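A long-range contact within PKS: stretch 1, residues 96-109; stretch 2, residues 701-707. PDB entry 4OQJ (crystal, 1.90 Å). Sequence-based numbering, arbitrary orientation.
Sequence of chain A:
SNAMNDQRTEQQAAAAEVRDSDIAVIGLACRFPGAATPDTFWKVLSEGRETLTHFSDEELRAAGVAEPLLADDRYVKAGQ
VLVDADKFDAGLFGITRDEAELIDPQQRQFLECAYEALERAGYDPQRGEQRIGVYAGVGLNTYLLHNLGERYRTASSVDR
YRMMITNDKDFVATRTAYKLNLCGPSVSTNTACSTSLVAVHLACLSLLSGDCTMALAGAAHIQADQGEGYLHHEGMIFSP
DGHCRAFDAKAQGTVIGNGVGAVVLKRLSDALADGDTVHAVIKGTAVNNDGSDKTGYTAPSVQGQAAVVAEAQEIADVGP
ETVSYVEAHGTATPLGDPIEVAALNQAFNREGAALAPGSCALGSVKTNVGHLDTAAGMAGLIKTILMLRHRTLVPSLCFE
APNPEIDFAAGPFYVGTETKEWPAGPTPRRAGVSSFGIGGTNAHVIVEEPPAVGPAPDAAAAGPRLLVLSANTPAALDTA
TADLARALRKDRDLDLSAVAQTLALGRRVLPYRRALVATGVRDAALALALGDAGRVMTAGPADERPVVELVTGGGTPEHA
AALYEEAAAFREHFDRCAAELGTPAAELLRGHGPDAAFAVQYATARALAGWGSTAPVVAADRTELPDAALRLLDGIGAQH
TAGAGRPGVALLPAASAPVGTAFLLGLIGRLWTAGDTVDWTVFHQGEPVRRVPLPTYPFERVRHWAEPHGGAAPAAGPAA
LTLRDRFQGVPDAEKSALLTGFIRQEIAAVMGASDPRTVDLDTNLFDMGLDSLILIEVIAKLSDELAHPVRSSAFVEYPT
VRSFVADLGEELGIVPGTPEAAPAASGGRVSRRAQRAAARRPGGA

Stretch 1 (96-109) TRDEAELIDPQQRQ
Stretch 2, residues 701-707: RVRHWAE

Stretch 1 is two helical segments joined by a short turn. Stretch 2 is an extended run without regular helix or strand, most of its residues near phi -80 to -150° and psi 110 to 130°. Stretch 2 runs in broadly the same direction as the first helix. The CA atoms nearest each other across the stretches are those of Glu101 and His704, 4.8 Å apart. Together the stretches bury 437 Å².

Thr96 caps the first helix, residues 97-102. Its chi1 is p, and its OG1 accepts from Glu99 N at 3.1 Å.

Arg97 (chi1 m, chi2 t, chi3 108°, chi4 -89°) starts sideways, but its end comes nearer to stretch 2. Its NH2 lies 3.7 Å from Val702 CG1 and 3.9 Å from Arg703 O. One face of the guanidinium is covered by His704 CE1, 4.1 Å from Arg97 CZ. A water links the helix backbone to the imidazole: it donates to Arg97 O at 3.0 Å and hydrogen-bonds His704 ND1 at 2.8 Å.

Asp98 points away, and Glu99 is out of reach. Ala100 points toward His704, whose chi1 is m and chi2 -85°. The Ala100 CB sits over the face of the His704 ring, 3.6 Å from its centroid and 20° off the normal, a CH-pi contact.

Glu101 is extended, with chi1 and chi2 both t and chi3 119°. Its methylene CG packs 3.7 Å from Ala706 CB. Its carboxylate reaches stretch 2 through a second water, which donates to Glu101 OE2 at 2.9 Å and accepts from Trp705 N at 3.0 Å.

Leu102 points away. Ile103 leaves the helix at phi -69°, psi 129°. Asp104 (-46/126°) caps the next helix, which begins at Pro105 and continues past the stretch: its OD1 accepts from Gln106 N at 3.0 Å, and its OD2 from Gln106 NE2 at 2.8 Å.

Pro105, with C-gamma exo pucker, points toward stretch 2. Its CG meets Trp705 CZ3 at 3.5 Å, an apolar contact. The CA-to-CB bond of Trp705 points away, but chi1 -161° (t) and chi2 -99° bring the indole back to the proline.

Arg108 (m, t, -104°, 148°) makes the direct hydrogen bonds between the stretches. Its NH1 donates to His704 O at 2.8 Å; NH2 adds a weak bond to His704 O at 3.1 Å. Within stretch 1, Ile103 O accepts from Arg108 NE at 2.8 Å and from Arg108 NH2 at 2.9 Å. The guanidinium thus ties the turn between the helices to stretch 2.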

# COMPACT_ATOMS: atom_id res chain seq x y z
N THR A 96 -4.23 24.35 14.46
CA THR A 96 -4.98 25.60 14.57
C THR A 96 -6.41 25.41 14.11
O THR A 96 -6.71 24.43 13.43
CB THR A 96 -4.36 26.71 13.73
OG1 THR A 96 -4.52 26.38 12.35
CG2 THR A 96 -2.87 26.87 14.04
N ARG A 97 -7.29 26.34 14.48
CA ARG A 97 -8.68 26.31 14.02
C ARG A 97 -8.78 26.34 12.50
O ARG A 97 -9.55 25.59 11.91
CB ARG A 97 -9.46 27.50 14.58
CG ARG A 97 -9.62 27.53 16.09
CD ARG A 97 -10.76 28.45 16.51
NE ARG A 97 -11.93 27.70 16.99
CZ ARG A 97 -12.93 27.26 16.22
NH1 ARG A 97 -12.93 27.49 14.91
NH2 ARG A 97 -13.93 26.58 16.76
N ASP A 98 -8.02 27.24 11.87
CA ASP A 98 -8.06 27.36 10.41
C ASP A 98 -7.62 26.06 9.77
O ASP A 98 -8.21 25.63 8.78
CB ASP A 98 -7.17 28.50 9.92
CG ASP A 98 -7.75 29.88 10.22
OD1 ASP A 98 -8.94 29.95 10.61
OD2 ASP A 98 -7.02 30.88 10.07
N GLU A 99 -6.60 25.41 10.31
CA GLU A 99 -6.15 24.17 9.71
C GLU A 99 -7.17 23.06 9.96
O GLU A 99 -7.45 22.27 9.05
CB GLU A 99 -4.78 23.74 10.22
CG GLU A 99 -4.43 22.32 9.75
CD GLU A 99 -2.94 22.02 9.75
OE1 GLU A 99 -2.34 22.11 8.66
OE2 GLU A 99 -2.39 21.68 10.82
N ALA A 100 -7.75 23.01 11.17
CA ALA A 100 -8.71 21.96 11.49
C ALA A 100 -9.90 22.00 10.54
O ALA A 100 -10.45 20.97 10.14
CB ALA A 100 -9.20 22.10 12.92
N GLU A 101 -10.32 23.21 10.22
CA GLU A 101 -11.42 23.43 9.30
C GLU A 101 -11.09 22.91 7.91
O GLU A 101 -11.95 22.38 7.21
CB GLU A 101 -11.77 24.92 9.25
CG GLU A 101 -12.79 25.29 8.19
CD GLU A 101 -13.17 26.77 8.26
OE1 GLU A 101 -12.94 27.49 7.26
OE2 GLU A 101 -13.68 27.20 9.31
N LEU A 102 -9.84 23.08 7.49
CA LEU A 102 -9.42 22.63 6.17
C LEU A 102 -9.31 21.10 6.05
O LEU A 102 -9.56 20.55 4.98
CB LEU A 102 -8.09 23.27 5.80
CG LEU A 102 -8.10 24.75 5.42
CD1 LEU A 102 -6.71 25.18 4.99
CD2 LEU A 102 -9.10 25.05 4.31
N ILE A 103 -8.93 20.43 7.13
CA ILE A 103 -8.67 18.99 7.07
C ILE A 103 -9.97 18.21 6.85
O ILE A 103 -10.96 18.41 7.56
CB ILE A 103 -7.97 18.47 8.34
CG1 ILE A 103 -6.63 19.16 8.54
CG2 ILE A 103 -7.72 16.96 8.24
CD1 ILE A 103 -5.96 18.89 9.91
N ASP A 104 -9.94 17.33 5.86
CA ASP A 104 -11.01 16.39 5.60
C ASP A 104 -11.44 15.72 6.91
O ASP A 104 -10.61 15.18 7.63
CB ASP A 104 -10.53 15.36 4.56
CG ASP A 104 -11.57 14.27 4.23
OD1 ASP A 104 -12.72 14.33 4.69
OD2 ASP A 104 -11.21 13.34 3.47
N PRO A 105 -12.74 15.78 7.24
CA PRO A 105 -13.22 15.06 8.43
C PRO A 105 -12.82 13.58 8.47
O PRO A 105 -12.65 13.04 9.55
CB PRO A 105 -14.75 15.18 8.33
CG PRO A 105 -14.99 16.36 7.47
CD PRO A 105 -13.83 16.46 6.52
N GLN A 106 -12.69 12.94 7.32
CA GLN A 106 -12.26 11.55 7.32
C GLN A 106 -10.88 11.39 7.97
O GLN A 106 -10.64 10.41 8.69
CB GLN A 106 -12.23 10.99 5.90
CG GLN A 106 -13.60 11.01 5.22
CD GLN A 106 -13.55 10.43 3.83
OE1 GLN A 106 -14.20 9.43 3.53
NE2 GLN A 106 -12.75 11.05 2.96
N GLN A 107 -9.98 12.35 7.73
CA GLN A 107 -8.62 12.29 8.26
C GLN A 107 -8.61 12.68 9.73
O GLN A 107 -7.85 12.12 10.52
CB GLN A 107 -7.67 13.20 7.46
CG GLN A 107 -7.53 12.75 6.02
CD GLN A 107 -6.32 13.29 5.29
OE1 GLN A 107 -5.30 13.63 5.89
NE2 GLN A 107 -6.43 13.36 3.96
N ARG A 108 -9.46 13.64 10.11
CA ARG A 108 -9.60 13.99 11.52
C ARG A 108 -10.13 12.83 12.33
O ARG A 108 -9.61 12.52 13.41
CB ARG A 108 -10.53 15.19 11.69
CG ARG A 108 -9.91 16.52 11.28
CD ARG A 108 -10.89 17.62 11.51
NE ARG A 108 -11.55 18.15 10.31
CZ ARG A 108 -12.79 18.62 10.29
NH1 ARG A 108 -13.58 18.54 11.36
NH2 ARG A 108 -13.26 19.18 9.18
N GLN A 109 -11.18 12.20 11.83
CA GLN A 109 -11.77 11.07 12.53
C GLN A 109 -10.78 9.89 12.57
O GLN A 109 -10.72 9.17 13.57
CB GLN A 109 -13.08 10.66 11.87
CG GLN A 109 -14.18 11.68 12.09
CD GLN A 109 -14.69 11.69 13.51
OE1 GLN A 109 -14.95 10.65 14.09
NE2 GLN A 109 -14.83 12.88 14.08
N ARG A 701 -15.30 18.09 22.07
CA ARG A 701 -16.22 18.12 20.92
C ARG A 701 -16.33 19.52 20.31
O ARG A 701 -17.37 20.16 20.42
CB ARG A 701 -17.62 17.65 21.32
CG ARG A 701 -17.72 16.22 21.79
CD ARG A 701 -19.10 15.93 22.39
NE ARG A 701 -20.17 16.00 21.39
CZ ARG A 701 -20.95 17.06 21.16
NH1 ARG A 701 -20.80 18.18 21.86
NH2 ARG A 701 -21.88 17.00 20.22
N VAL A 702 -15.26 19.97 19.66
CA VAL A 702 -15.26 21.26 18.98
C VAL A 702 -15.60 21.07 17.50
O VAL A 702 -14.97 20.27 16.80
CB VAL A 702 -13.89 21.97 19.11
CG1 VAL A 702 -13.94 23.37 18.52
CG2 VAL A 702 -13.46 22.01 20.55
N ARG A 703 -16.60 21.79 17.02
CA ARG A 703 -16.98 21.71 15.61
C ARG A 703 -16.00 22.46 14.70
O ARG A 703 -15.69 23.62 14.94
CB ARG A 703 -18.39 22.25 15.41
CG ARG A 703 -18.83 22.28 13.96
CD ARG A 703 -20.27 22.76 13.88
NE ARG A 703 -20.73 23.03 12.52
CZ ARG A 703 -21.28 22.12 11.72
NH1 ARG A 703 -21.41 20.86 12.10
NH2 ARG A 703 -21.69 22.49 10.51
N HIS A 704 -15.51 21.77 13.69
CA HIS A 704 -14.68 22.37 12.65
C HIS A 704 -15.29 21.97 11.33
O HIS A 704 -15.25 20.79 10.96
CB HIS A 704 -13.22 21.92 12.75
CG HIS A 704 -12.59 22.21 14.07
ND1 HIS A 704 -12.01 23.43 14.36
CD2 HIS A 704 -12.45 21.45 15.18
CE1 HIS A 704 -11.54 23.40 15.60
NE2 HIS A 704 -11.80 22.22 16.12
N TRP A 705 -15.86 22.94 10.63
CA TRP A 705 -16.62 22.65 9.43
C TRP A 705 -16.63 23.84 8.49
O TRP A 705 -17.10 24.91 8.84
CB TRP A 705 -18.04 22.25 9.80
CG TRP A 705 -18.76 21.53 8.73
CD1 TRP A 705 -19.66 22.05 7.84
CD2 TRP A 705 -18.66 20.14 8.43
NE1 TRP A 705 -20.12 21.07 7.00
CE2 TRP A 705 -19.51 19.88 7.34
CE3 TRP A 705 -17.92 19.08 8.97
CZ2 TRP A 705 -19.65 18.61 6.79
CZ3 TRP A 705 -18.06 17.83 8.42
CH2 TRP A 705 -18.92 17.60 7.34
N ALA A 706 -16.07 23.65 7.30
CA ALA A 706 -16.01 24.70 6.30
C ALA A 706 -17.35 24.82 5.62
O ALA A 706 -17.91 23.83 5.16
CB ALA A 706 -14.92 24.41 5.28
N GLU A 707 -17.88 26.04 5.56
CA GLU A 707 -19.15 26.29 4.90
C GLU A 707 -18.95 26.46 3.39
O GLU A 707 -18.09 27.24 2.96
CB GLU A 707 -19.82 27.52 5.51
CG GLU A 707 -21.21 27.27 6.11
CD GLU A 707 -21.25 26.14 7.14
OE1 GLU A 707 -20.84 26.36 8.30
OE2 GLU A 707 -21.71 25.03 6.79
O HOH W 1 -12.43 25.74 12.78
O HOH W 2 -14.76 25.59 11.42